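Long-range contacts in N-acetylneuraminate lyase (Fusobacterium nucleatum subsp. nucleatum ATCC 25586, PDB 5ZKA), which belongs to the dihydrodipicolinate synthetase family of enzymes, built on a TIM-barrel fold: residues 90-95 / 115-120; 144-149 / 171-176; 264-269 / 280-285. All coordinates share one frame; numbering follows the deposited sequence.

Contact 1: 90-95 / 115-120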
ATOM      1  N   LEU A  90       2.191  -8.874  26.144  1.00 31.62           N
ATOM      2  CA  LEU A  90       1.682 -10.128  25.610  1.00 31.70           C
ATOM      3  C   LEU A  90       0.263  -9.929  25.107  1.00 30.44           C
ATOM      4  O   LEU A  90      -0.574  -9.377  25.826  1.00 34.25           O
ATOM      5  CB  LEU A  90       1.685 -11.223  26.673  1.00 27.18           C
ATOM      6  CG  LEU A  90       3.031 -11.672  27.227  1.00 31.59           C
ATOM      7  CD1 LEU A  90       2.784 -12.670  28.326  1.00 30.84           C
ATOM      8  CD2 LEU A  90       3.853 -12.297  26.134  1.00 31.48           C
ATOM      9  N   ILE A  91      -0.004 -10.406  23.892  1.00 28.48           N
ATOM     10  CA  ILE A  91      -1.350 -10.488  23.332  1.00 26.43           C
ATOM     11  C   ILE A  91      -1.639 -11.954  23.042  1.00 32.12           C
ATOM     12  O   ILE A  91      -0.793 -12.653  22.469  1.00 31.29           O
ATOM     13  CB  ILE A  91      -1.498  -9.650  22.047  1.00 25.62           C
ATOM     14  CG1 ILE A  91      -1.217  -8.165  22.305  1.00 24.88           C
ATOM     15  CG2 ILE A  91      -2.919  -9.837  21.424  1.00 25.07           C
ATOM     16  CD1 ILE A  91      -0.992  -7.364  20.993  1.00 27.66           C
ATOM     17  N   ALA A  92      -2.827 -12.421  23.426  1.00 25.41           N
ATOM     18  CA  ALA A  92      -3.221 -13.802  23.189  1.00 24.30           C
ATOM     19  C   ALA A  92      -4.290 -13.828  22.108  1.00 25.81           C
ATOM     20  O   ALA A  92      -5.387 -13.293  22.305  1.00 26.41           O
ATOM     21  CB  ALA A  92      -3.741 -14.450  24.479  1.00 25.32           C
ATOM     22  N   GLN A  93      -3.970 -14.443  20.969  1.00 24.35           N
ATOM     23  CA  GLN A  93      -4.942 -14.630  19.894  1.00 23.25           C
ATOM     24  C   GLN A  93      -5.792 -15.859  20.204  1.00 28.99           C
ATOM     25  O   GLN A  93      -5.264 -16.973  20.278  1.00 29.85           O
ATOM     26  CB  GLN A  93      -4.216 -14.783  18.558  1.00 27.15           C
ATOM     27  CG  GLN A  93      -5.072 -14.473  17.320  1.00 30.42           C
ATOM     28  CD  GLN A  93      -6.072 -15.560  17.020  1.00 29.85           C
ATOM     29  OE1 GLN A  93      -7.218 -15.289  16.679  1.00 29.16           O
ATOM     30  NE2 GLN A  93      -5.643 -16.804  17.151  1.00 29.11           N
ATOM     31  N   VAL A  94      -7.102 -15.665  20.396  1.00 25.66           N
ATOM     32  CA  VAL A  94      -7.997 -16.743  20.802  1.00 26.94           C
ATOM     33  C   VAL A  94      -9.119 -16.990  19.796  1.00 27.20           C
ATOM     34  O   VAL A  94      -9.993 -17.822  20.046  1.00 29.07           O
ATOM     35  CB  VAL A  94      -8.586 -16.485  22.203  1.00 27.65           C
ATOM     36  CG1 VAL A  94      -7.469 -16.388  23.248  1.00 29.76           C
ATOM     37  CG2 VAL A  94      -9.445 -15.229  22.199  1.00 30.62           C
ATOM     38  N   GLY A  95      -9.103 -16.311  18.648  1.00 26.79           N
ATOM     39  CA  GLY A  95     -10.184 -16.449  17.693  1.00 28.63           C
ATOM     40  C   GLY A  95     -10.207 -17.809  17.020  1.00 33.34           C
ATOM     41  O   GLY A  95      -9.220 -18.548  17.002  1.00 31.23           O
ATOM     42  N   LYS A 115      -3.311  -9.755  29.476  1.00 35.35           N
ATOM     43  CA  LYS A 115      -4.051  -8.518  29.679  1.00 35.60           C
ATOM     44  C   LYS A 115      -4.602  -7.971  28.377  1.00 35.21           C
ATOM     45  O   LYS A 115      -5.122  -6.852  28.351  1.00 34.90           O
ATOM     46  CB  LYS A 115      -3.163  -7.472  30.364  1.00 39.59           C
ATOM     47  CG  LYS A 115      -2.967  -7.727  31.858  1.00 46.27           C
ATOM     48  CD  LYS A 115      -4.314  -7.875  32.550  1.00 56.69           C
ATOM     49  CE  LYS A 115      -4.167  -8.167  34.037  1.00 65.84           C
ATOM     50  NZ  LYS A 115      -3.581  -7.019  34.789  1.00 69.45           N
ATOM     51  N   CYS A 116      -4.497  -8.734  27.295  1.00 30.72           N
ATOM     52  CA  CYS A 116      -5.062  -8.307  26.030  1.00 31.05           C
ATOM     53  C   CYS A 116      -5.252  -9.539  25.161  1.00 32.81           C
ATOM     54  O   CYS A 116      -4.369 -10.405  25.103  1.00 30.38           O
ATOM     55  CB  CYS A 116      -4.164  -7.284  25.329  1.00 30.98           C
ATOM     56  SG  CYS A 116      -4.952  -6.571  23.867  1.00 33.20           S
ATOM     57  N   LEU A 117      -6.408  -9.608  24.506  1.00 27.63           N
ATOM     58  CA  LEU A 117      -6.763 -10.673  23.581  1.00 26.64           C
ATOM     59  C   LEU A 117      -6.721 -10.151  22.157  1.00 25.80           C
ATOM     60  O   LEU A 117      -6.743  -8.945  21.912  1.00 27.25           O
ATOM     61  CB  LEU A 117      -8.175 -11.211  23.853  1.00 26.71           C
ATOM     62  CG  LEU A 117      -8.539 -11.682  25.259  1.00 29.82           C
ATOM     63  CD1 LEU A 117      -9.989 -12.196  25.275  1.00 26.31           C
ATOM     64  CD2 LEU A 117      -7.586 -12.761  25.696  1.00 31.21           C
ATOM     65  N   SER A 118      -6.675 -11.090  21.220  1.00 24.79           N
ATOM     66  CA  SER A 118      -6.906 -10.814  19.812  1.00 25.86           C
ATOM     67  C   SER A 118      -7.756 -11.948  19.264  1.00 26.89           C
ATOM     68  O   SER A 118      -7.808 -13.035  19.839  1.00 25.72           O
ATOM     69  CB  SER A 118      -5.587 -10.687  19.034  1.00 26.90           C
ATOM     70  OG  SER A 118      -5.787 -10.085  17.774  1.00 31.81           O
ATOM     71  N   ALA A 119      -8.446 -11.695  18.153  1.00 28.42           N
ATOM     72  CA  ALA A 119      -9.269 -12.754  17.577  1.00 24.40           C
ATOM     73  C   ALA A 119      -9.421 -12.509  16.087  1.00 29.06           C
ATOM     74  O   ALA A 119      -9.902 -11.446  15.683  1.00 26.56           O
ATOM     75  CB  ALA A 119     -10.641 -12.824  18.254  1.00 27.15           C
ATOM     76  N   VAL A 120      -9.031 -13.499  15.279  1.00 29.63           N
ATOM     77  CA  VAL A 120      -9.234 -13.391  13.841  1.00 27.75           C
ATOM     78  C   VAL A 120     -10.733 -13.305  13.545  1.00 27.24           C
ATOM     79  O   VAL A 120     -11.568 -13.831  14.290  1.00 24.62           O
ATOM     80  CB  VAL A 120      -8.586 -14.584  13.118  1.00 26.91           C
ATOM     81  CG1 VAL A 120      -9.187 -15.902  13.608  1.00 30.75           C
ATOM     82  CG2 VAL A 120      -8.708 -14.438  11.594  1.00 28.35           C
TER
HETATM   83  O   HOH W   1      -0.696  -9.590  28.711  1.00 45.70           O

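Contact 2: 144-149 / 171-176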
ATOM      1  N   GLY A 144     -14.208 -10.108  29.909  1.00 34.05           N
ATOM      2  CA  GLY A 144     -13.858  -8.854  30.552  1.00 34.36           C
ATOM      3  C   GLY A 144     -12.511  -8.298  30.145  1.00 36.32           C
ATOM      4  O   GLY A 144     -12.022  -7.358  30.778  1.00 38.94           O
ATOM      5  N   ASN A 145     -11.897  -8.842  29.103  1.00 34.12           N
ATOM      6  CA  ASN A 145     -10.546  -8.482  28.704  1.00 35.33           C
ATOM      7  C   ASN A 145     -10.606  -7.556  27.491  1.00 34.28           C
ATOM      8  O   ASN A 145     -11.657  -7.371  26.869  1.00 35.15           O
ATOM      9  CB  ASN A 145      -9.733  -9.751  28.403  1.00 31.85           C
ATOM     10  CG  ASN A 145      -8.248  -9.595  28.716  1.00 35.44           C
ATOM     11  OD1 ASN A 145      -7.702  -8.492  28.675  1.00 36.43           O
ATOM     12  ND2 ASN A 145      -7.592 -10.709  29.034  1.00 32.23           N
ATOM     13  N   TYR A 146      -9.460  -6.958  27.168  1.00 31.43           N
ATOM     14  CA  TYR A 146      -9.352  -6.087  26.004  1.00 32.31           C
ATOM     15  C   TYR A 146      -9.170  -6.913  24.740  1.00 30.47           C
ATOM     16  O   TYR A 146      -8.718  -8.059  24.774  1.00 29.32           O
ATOM     17  CB  TYR A 146      -8.175  -5.116  26.143  1.00 36.18           C
ATOM     18  CG  TYR A 146      -8.308  -4.163  27.307  1.00 49.38           C
ATOM     19  CD1 TYR A 146      -9.383  -3.293  27.395  1.00 50.84           C
ATOM     20  CD2 TYR A 146      -7.363  -4.144  28.323  1.00 63.11           C
ATOM     21  CE1 TYR A 146      -9.515  -2.428  28.460  1.00 60.14           C
ATOM     22  CE2 TYR A 146      -7.486  -3.281  29.395  1.00 70.74           C
ATOM     23  CZ  TYR A 146      -8.564  -2.424  29.459  1.00 68.53           C
ATOM     24  OH  TYR A 146      -8.690  -1.561  30.524  1.00 72.31           O
ATOM     25  N   MET A 147      -9.512  -6.306  23.605  1.00 28.72           N
ATOM     26  CA  MET A 147      -9.584  -7.039  22.349  1.00 30.85           C
ATOM     27  C   MET A 147      -8.941  -6.243  21.227  1.00 26.30           C
ATOM     28  O   MET A 147      -9.215  -5.051  21.072  1.00 28.34           O
ATOM     29  CB  MET A 147     -11.041  -7.348  21.975  1.00 29.73           C
ATOM     30  CG  MET A 147     -11.229  -7.916  20.568  1.00 27.70           C
ATOM     31  SD  MET A 147     -10.492  -9.559  20.344  1.00 31.53           S
ATOM     32  CE  MET A 147     -11.483 -10.535  21.488  1.00 26.85           C
ATOM     33  N   ILE A 148      -8.101  -6.910  20.444  1.00 23.80           N
ATOM     34  CA  ILE A 148      -7.567  -6.359  19.202  1.00 23.16           C
ATOM     35  C   ILE A 148      -8.161  -7.176  18.063  1.00 25.99           C
ATOM     36  O   ILE A 148      -8.022  -8.404  18.035  1.00 27.57           O
ATOM     37  CB  ILE A 148      -6.027  -6.382  19.191  1.00 25.20           C
ATOM     38  CG1 ILE A 148      -5.478  -5.325  20.146  1.00 26.39           C
ATOM     39  CG2 ILE A 148      -5.487  -6.101  17.821  1.00 24.24           C
ATOM     40  CD1 ILE A 148      -4.043  -5.581  20.517  1.00 31.67           C
ATOM     41  N   ILE A 149      -8.880  -6.504  17.157  1.00 27.56           N
ATOM     42  CA  ILE A 149      -9.377  -7.157  15.948  1.00 27.18           C
ATOM     43  C   ILE A 149      -8.202  -7.640  15.112  1.00 31.08           C
ATOM     44  O   ILE A 149      -7.289  -6.865  14.810  1.00 29.11           O
ATOM     45  CB  ILE A 149     -10.210  -6.174  15.116  1.00 28.29           C
ATOM     46  CG1 ILE A 149     -11.291  -5.501  15.945  1.00 33.16           C
ATOM     47  CG2 ILE A 149     -10.733  -6.846  13.850  1.00 33.44           C
ATOM     48  CD1 ILE A 149     -11.863  -4.265  15.249  1.00 35.20           C
ATOM     49  N   ASN A 171     -17.276  -0.196  21.037  1.00 37.66           N
ATOM     50  CA  ASN A 171     -16.994  -0.931  22.266  1.00 37.01           C
ATOM     51  C   ASN A 171     -15.676  -0.432  22.863  1.00 37.53           C
ATOM     52  O   ASN A 171     -14.618  -0.541  22.233  1.00 38.48           O
ATOM     53  CB  ASN A 171     -16.935  -2.429  21.958  1.00 37.31           C
ATOM     54  CG  ASN A 171     -16.940  -3.298  23.212  1.00 38.27           C
ATOM     55  OD1 ASN A 171     -16.279  -2.993  24.207  1.00 34.28           O
ATOM     56  ND2 ASN A 171     -17.663  -4.414  23.150  1.00 37.91           N
ATOM     57  N   GLU A 172     -15.734   0.112  24.084  1.00 36.83           N
ATOM     58  CA  GLU A 172     -14.543   0.706  24.689  1.00 39.96           C
ATOM     59  C   GLU A 172     -13.443  -0.315  24.972  1.00 39.02           C
ATOM     60  O   GLU A 172     -12.286   0.076  25.157  1.00 40.13           O
ATOM     61  CB  GLU A 172     -14.919   1.435  25.981  1.00 48.67           C
ATOM     62  CG  GLU A 172     -15.859   0.639  26.891  1.00 67.23           C
ATOM     63  CD  GLU A 172     -17.318   1.058  26.756  1.00 78.41           C
ATOM     64  OE1 GLU A 172     -17.787   1.849  27.603  1.00 83.89           O
ATOM     65  OE2 GLU A 172     -17.995   0.595  25.805  1.00 75.82           O
ATOM     66  N   LYS A 173     -13.765  -1.606  25.020  1.00 35.21           N
ATOM     67  CA  LYS A 173     -12.756  -2.628  25.263  1.00 31.61           C
ATOM     68  C   LYS A 173     -12.178  -3.214  23.980  1.00 30.41           C
ATOM     69  O   LYS A 173     -11.248  -4.028  24.055  1.00 33.84           O
ATOM     70  CB  LYS A 173     -13.332  -3.754  26.134  1.00 33.13           C
ATOM     71  CG  LYS A 173     -13.443  -3.368  27.612  1.00 35.80           C
ATOM     72  CD  LYS A 173     -13.664  -4.585  28.497  1.00 41.99           C
ATOM     73  CE  LYS A 173     -13.761  -4.187  29.952  1.00 51.80           C
ATOM     74  NZ  LYS A 173     -14.020  -5.370  30.819  1.00 57.35           N
ATOM     75  N   ILE A 174     -12.699  -2.836  22.816  1.00 29.76           N
ATOM     76  CA  ILE A 174     -12.094  -3.205  21.545  1.00 29.19           C
ATOM     77  C   ILE A 174     -11.129  -2.074  21.213  1.00 34.53           C
ATOM     78  O   ILE A 174     -11.531  -1.032  20.694  1.00 31.53           O
ATOM     79  CB  ILE A 174     -13.140  -3.430  20.453  1.00 32.66           C
ATOM     80  CG1 ILE A 174     -14.025  -4.632  20.820  1.00 33.90           C
ATOM     81  CG2 ILE A 174     -12.472  -3.670  19.120  1.00 30.87           C
ATOM     82  CD1 ILE A 174     -15.193  -4.878  19.855  1.00 32.34           C
ATOM     83  N   ILE A 175      -9.850  -2.272  21.550  1.00 30.24           N
ATOM     84  CA  ILE A 175      -8.903  -1.165  21.676  1.00 27.47           C
ATOM     85  C   ILE A 175      -8.052  -0.958  20.432  1.00 24.96           C
ATOM     86  O   ILE A 175      -7.307   0.030  20.373  1.00 26.65           O
ATOM     87  CB  ILE A 175      -7.979  -1.336  22.899  1.00 32.57           C
ATOM     88  CG1 ILE A 175      -7.112  -2.590  22.783  1.00 30.15           C
ATOM     89  CG2 ILE A 175      -8.778  -1.390  24.198  1.00 35.61           C
ATOM     90  CD1 ILE A 175      -6.097  -2.692  23.912  1.00 34.78           C
ATOM     91  N   GLY A 176      -8.117  -1.848  19.450  1.00 26.90           N
ATOM     92  CA  GLY A 176      -7.272  -1.688  18.285  1.00 24.58           C
ATOM     93  C   GLY A 176      -7.473  -2.789  17.266  1.00 24.36           C
ATOM     94  O   GLY A 176      -8.368  -3.625  17.384  1.00 27.75           O
TER

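Contact 3: 264-269 / 280-285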
ATOM      1  N   LEU A 264       8.268 -19.634   4.025  1.00 28.49           N
ATOM      2  CA  LEU A 264       8.297 -18.695   5.147  1.00 28.49           C
ATOM      3  C   LEU A 264       8.558 -19.398   6.479  1.00 26.64           C
ATOM      4  O   LEU A 264       9.550 -19.115   7.165  1.00 29.29           O
ATOM      5  CB  LEU A 264       6.967 -17.932   5.198  1.00 29.07           C
ATOM      6  CG  LEU A 264       6.699 -16.914   6.310  1.00 36.27           C
ATOM      7  CD1 LEU A 264       7.577 -15.697   6.144  1.00 35.95           C
ATOM      8  CD2 LEU A 264       5.222 -16.494   6.307  1.00 42.15           C
ATOM      9  N   TYR A 265       7.638 -20.276   6.899  1.00 27.14           N
ATOM     10  CA  TYR A 265       7.751 -20.851   8.242  1.00 30.15           C
ATOM     11  C   TYR A 265       8.998 -21.716   8.361  1.00 28.96           C
ATOM     12  O   TYR A 265       9.709 -21.650   9.368  1.00 32.08           O
ATOM     13  CB  TYR A 265       6.500 -21.659   8.597  1.00 34.82           C
ATOM     14  CG  TYR A 265       5.238 -20.821   8.703  1.00 44.32           C
ATOM     15  CD1 TYR A 265       5.305 -19.441   8.881  1.00 48.06           C
ATOM     16  CD2 TYR A 265       3.984 -21.405   8.621  1.00 52.14           C
ATOM     17  CE1 TYR A 265       4.156 -18.669   8.969  1.00 51.20           C
ATOM     18  CE2 TYR A 265       2.825 -20.642   8.704  1.00 52.89           C
ATOM     19  CZ  TYR A 265       2.918 -19.277   8.877  1.00 48.59           C
ATOM     20  OH  TYR A 265       1.774 -18.516   8.968  1.00 44.21           O
ATOM     21  N   GLN A 266       9.290 -22.516   7.331  1.00 28.84           N
ATOM     22  CA  GLN A 266      10.470 -23.374   7.366  1.00 28.88           C
ATOM     23  C   GLN A 266      11.758 -22.559   7.448  1.00 32.94           C
ATOM     24  O   GLN A 266      12.713 -22.962   8.120  1.00 29.76           O
ATOM     25  CB  GLN A 266      10.494 -24.278   6.130  1.00 36.42           C
ATOM     26  CG  GLN A 266       9.348 -25.291   6.059  1.00 38.12           C
ATOM     27  CD  GLN A 266       8.114 -24.758   5.335  1.00 44.85           C
ATOM     28  OE1 GLN A 266       7.979 -23.548   5.102  1.00 40.59           O
ATOM     29  NE2 GLN A 266       7.199 -25.665   4.981  1.00 41.80           N
ATOM     30  N   THR A 267      11.813 -21.414   6.765  1.00 26.39           N
ATOM     31  CA  THR A 267      13.065 -20.656   6.700  1.00 24.72           C
ATOM     32  C   THR A 267      13.313 -19.884   7.987  1.00 23.70           C
ATOM     33  O   THR A 267      14.449 -19.837   8.474  1.00 27.59           O
ATOM     34  CB  THR A 267      13.044 -19.716   5.490  1.00 25.37           C
ATOM     35  OG1 THR A 267      12.999 -20.512   4.300  1.00 27.67           O
ATOM     36  CG2 THR A 267      14.305 -18.835   5.438  1.00 24.83           C
ATOM     37  N   ILE A 268      12.263 -19.295   8.571  1.00 24.03           N
ATOM     38  CA  ILE A 268      12.425 -18.649   9.874  1.00 28.13           C
ATOM     39  C   ILE A 268      12.898 -19.664  10.909  1.00 26.73           C
ATOM     40  O   ILE A 268      13.835 -19.406  11.679  1.00 27.27           O
ATOM     41  CB  ILE A 268      11.118 -17.953  10.305  1.00 30.97           C
ATOM     42  CG1 ILE A 268      10.780 -16.817   9.322  1.00 30.83           C
ATOM     43  CG2 ILE A 268      11.239 -17.433  11.754  1.00 30.02           C
ATOM     44  CD1 ILE A 268       9.419 -16.187   9.524  1.00 27.35           C
ATOM     45  N   LYS A 269      12.278 -20.851  10.923  1.00 27.79           N
ATOM     46  CA  LYS A 269      12.704 -21.874  11.878  1.00 26.23           C
ATOM     47  C   LYS A 269      14.128 -22.336  11.595  1.00 32.12           C
ATOM     48  O   LYS A 269      14.903 -22.585  12.532  1.00 32.10           O
ATOM     49  CB  LYS A 269      11.733 -23.054  11.857  1.00 26.56           C
ATOM     50  CG  LYS A 269      10.387 -22.704  12.455  1.00 32.79           C
ATOM     51  CD  LYS A 269       9.595 -23.940  12.833  1.00 32.69           C
ATOM     52  CE  LYS A 269       8.265 -23.556  13.476  1.00 40.11           C
ATOM     53  NZ  LYS A 269       7.358 -24.725  13.649  1.00 39.22           N
ATOM     54  N   GLY A 280      12.604 -26.668  16.133  1.00 37.45           N
ATOM     55  CA  GLY A 280      11.748 -27.828  15.872  1.00 37.45           C
ATOM     56  C   GLY A 280      11.225 -27.914  14.442  1.00 39.69           C
ATOM     57  O   GLY A 280      11.825 -27.397  13.493  1.00 36.03           O
ATOM     58  N   TYR A 281      10.082 -28.584  14.291  1.00 37.00           N
ATOM     59  CA  TYR A 281       9.442 -28.836  13.005  1.00 35.50           C
ATOM     60  C   TYR A 281       8.158 -28.031  12.885  1.00 33.27           C
ATOM     61  O   TYR A 281       7.671 -27.443  13.851  1.00 30.80           O
ATOM     62  CB  TYR A 281       9.121 -30.327  12.822  1.00 37.84           C
ATOM     63  CG  TYR A 281      10.324 -31.235  12.956  1.00 42.19           C
ATOM     64  CD1 TYR A 281      11.313 -31.260  11.979  1.00 49.71           C
ATOM     65  CD2 TYR A 281      10.475 -32.054  14.060  1.00 43.10           C
ATOM     66  CE1 TYR A 281      12.420 -32.084  12.100  1.00 52.24           C
ATOM     67  CE2 TYR A 281      11.578 -32.880  14.188  1.00 50.42           C
ATOM     68  CZ  TYR A 281      12.546 -32.889  13.207  1.00 54.45           C
ATOM     69  OH  TYR A 281      13.639 -33.713  13.335  1.00 58.49           O
ATOM     70  N   CYS A 282       7.612 -28.008  11.669  1.00 36.02           N
ATOM     71  CA  CYS A 282       6.294 -27.444  11.433  1.00 32.23           C
ATOM     72  C   CYS A 282       5.243 -28.539  11.555  1.00 25.75           C
ATOM     73  O   CYS A 282       5.544 -29.730  11.438  1.00 35.96           O
ATOM     74  CB  CYS A 282       6.210 -26.805  10.047  1.00 37.68           C
ATOM     75  SG  CYS A 282       7.260 -25.347   9.835  1.00 40.60           S
ATOM     76  N   ARG A 283       3.993 -28.120  11.764  1.00 30.37           N
ATOM     77  CA  ARG A 283       2.892 -29.080  11.872  1.00 31.54           C
ATOM     78  C   ARG A 283       2.590 -29.682  10.503  1.00 32.67           C
ATOM     79  O   ARG A 283       2.503 -28.956   9.509  1.00 37.15           O
ATOM     80  CB  ARG A 283       1.641 -28.394  12.431  1.00 32.94           C
ATOM     81  CG  ARG A 283       1.633 -28.184  13.949  1.00 37.31           C
ATOM     82  CD  ARG A 283       1.508 -29.512  14.703  1.00 30.27           C
ATOM     83  NE  ARG A 283       0.169 -30.092  14.545  1.00 28.36           N
ATOM     84  CZ  ARG A 283      -0.618 -30.482  15.545  1.00 34.12           C
ATOM     85  NH1 ARG A 283      -0.200 -30.402  16.805  1.00 35.02           N
ATOM     86  NH2 ARG A 283      -1.821 -30.982  15.279  1.00 35.11           N
ATOM     87  N   LYS A 284       2.423 -31.001  10.443  1.00 33.56           N
ATOM     88  CA  LYS A 284       1.962 -31.597   9.200  1.00 35.32           C
ATOM     89  C   LYS A 284       0.590 -31.022   8.849  1.00 38.75           C
ATOM     90  O   LYS A 284      -0.204 -30.717   9.742  1.00 37.96           O
ATOM     91  CB  LYS A 284       1.890 -33.112   9.315  1.00 35.33           C
ATOM     92  CG  LYS A 284       3.252 -33.776   9.344  1.00 38.35           C
ATOM     93  CD  LYS A 284       3.126 -35.254   9.580  1.00 43.98           C
ATOM     94  CE  LYS A 284       4.369 -35.792  10.261  1.00 59.14           C
ATOM     95  NZ  LYS A 284       4.214 -37.229  10.605  1.00 66.30           N
ATOM     96  N   PRO A 285       0.281 -30.862   7.552  1.00 40.60           N
ATOM     97  CA  PRO A 285       1.045 -31.312   6.384  1.00 39.92           C
ATOM     98  C   PRO A 285       2.065 -30.305   5.846  1.00 41.21           C
ATOM     99  O   PRO A 285       2.426 -30.445   4.672  1.00 41.85           O
ATOM    100  CB  PRO A 285      -0.045 -31.535   5.330  1.00 33.96           C
ATOM    101  CG  PRO A 285      -1.133 -30.521   5.710  1.00 37.60           C
ATOM    102  CD  PRO A 285      -0.893 -30.070   7.145  1.00 36.96           C
TER

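Contact 1: 90-95 / 115-120
The flat carboxamide of Gln93 reaches over to Val120, whose backbone N donates to Gln93 OE1 at 2.9 Å and lies 17° off the amide plane. A second donor, Gly95 N, approaches the same oxygen from above the plane, 56° out of it, in a more bent bond of 2.9 Å between Gly95 N and Gln93 OE1. At the other corner of the amide, NE2 is bonded to the carbonyl of Gly59, so the group is gripped at both ends and its rotation is fixed. CG lies anti to the backbone N (chi1 -159°) and the chain then bends at chi2, which carries the amide past the end of its own strand to the next one. The two strands run parallel, as neighbours in the barrel sheet: with helix 99-112 they form a beta-alpha-beta unit of the TIM barrel. The ladder runs from Ala92 N to Cys116 O (3.0 Å), from Ser118 N to Ala92 O (2.8 Å) and from Val94 N to Ser118 O (2.8 Å). Ile91 CG2 sits 3.7 Å from Ser118 CB on the face that also bears Gln93, where Ser118 OG bonds to Ile148 O and Tyr57 OH. On the reverse face Ala92 CB and Leu117 CD2 are 4.4 Å apart, and both residues touch Val109 of helix 99-112. One water links Leu90 O to Lys115 N.

Contact 2: 144-149 / 171-176
Strand 147-149 and the short, weakly bonded strand 174-176 run side by side with their directions 56° apart, and three backbone bonds join the two segments: Met147 N to Lys173 O, Ile175 N to Met147 O and Ile149 N to Gly176 O, each 2.9 Å between the named atoms. Lys173 is extended beyond CG and passes the Tyr146 ring at about a right angle, its CG 4.1 Å from Tyr146 CD1. Lys173 NZ donates a hydrogen bond of 2.8 Å to Gly144 O from above the carbonyl plane, just where the chain leaves helix 129-143. The edge of the Tyr146 ring is turned to Lys173 O, while CG2 of Ile175 lies 3.8 Å from Tyr146 CD1. This is the junction between two adjacent parallel strands of the TIM barrel, with helix 162-169 in the connection between them. Ile149 CG1 meets Ile174 CG2 at 3.9 Å, and both residues rest on Phe169 of that helix. The Ile148 and Ile175 side chains meet each other, and both touch Met18. Ile175 CG1 stands between its backbone N and carbonyl carbon (chi1 62°), which sets it against Ile148 CG1 at 4.1 Å. Before the strand, Asn171 OD1 accepts from Lys173 N in an Asx turn, within a type I turn that leads into Ile174. Buried by the contact, Asn145 O finds no partner in the model.

Contact 3: 264-269 / 280-285
Lys269 reaches from helix 264-274 to the loop at Tyr281, where its NZ gives a hydrogen bond of 2.7 Å to Tyr281 O. CG stands anti to the carbonyl carbon (chi1 -70°) and the chain is extended from there to the amine, so nearly its whole length spans the distance between the helix and the loop. The amine comes in above the carbonyl plane, 50° out of it. Cys282 turns its side chain back at the helix. Its SG, anti to the carbonyl carbon (chi1 -66°), lies 4.0 Å from Tyr265 CB and 4.3 Å from Gln266 CG, and Cys282 SG is also 4.1 Å from Lys269 CD. The sulfur thus touches side chains from successive turns of the helix, and the lysine methylenes run alongside it. Tyr265 offers its CB, while its ring leads away from segment 280-285, toward Met286. Gln266 bends at chi2, and its NE2 bonds to Lys287 O farther along the same loop. The segment 280-285 belongs to the connection between helices 264-274 and 291-304, beyond the barrel strands. Gly280 O accepts from Lys273 NZ of helix 264-274. Lys269 NZ also forms a salt bridge with Glu64 and a hydrogen bond to Val27 O; the buried amine is therefore held by one carboxylate and two carbonyls, surroundings that would be expected to stabilise its charged form.

How the contacts relate
Contacts 1 and 2 are consecutive in the parallel barrel sheet, their centres 10 Å apart, and they meet where strand 117-120 neighbours strand 147-150; Leu117 N lies 2.8 Å from Tyr146 O, a probable hydrogen bond. Together they cover the run of strands 89-93, 117-120, 147-150 and 174-176, in the same order along the chain as across the sheet. Contact 3 follows last, in the helical C-terminal part, with its centre 22 Å from that of contact 1 and 31 Å from that of contact 2, and touches neither. Contacts 2 and 3 lie on opposite sides of the chain's centre. The first two thus build the barrel wall, whereas the third ties a loop to helix 264-274.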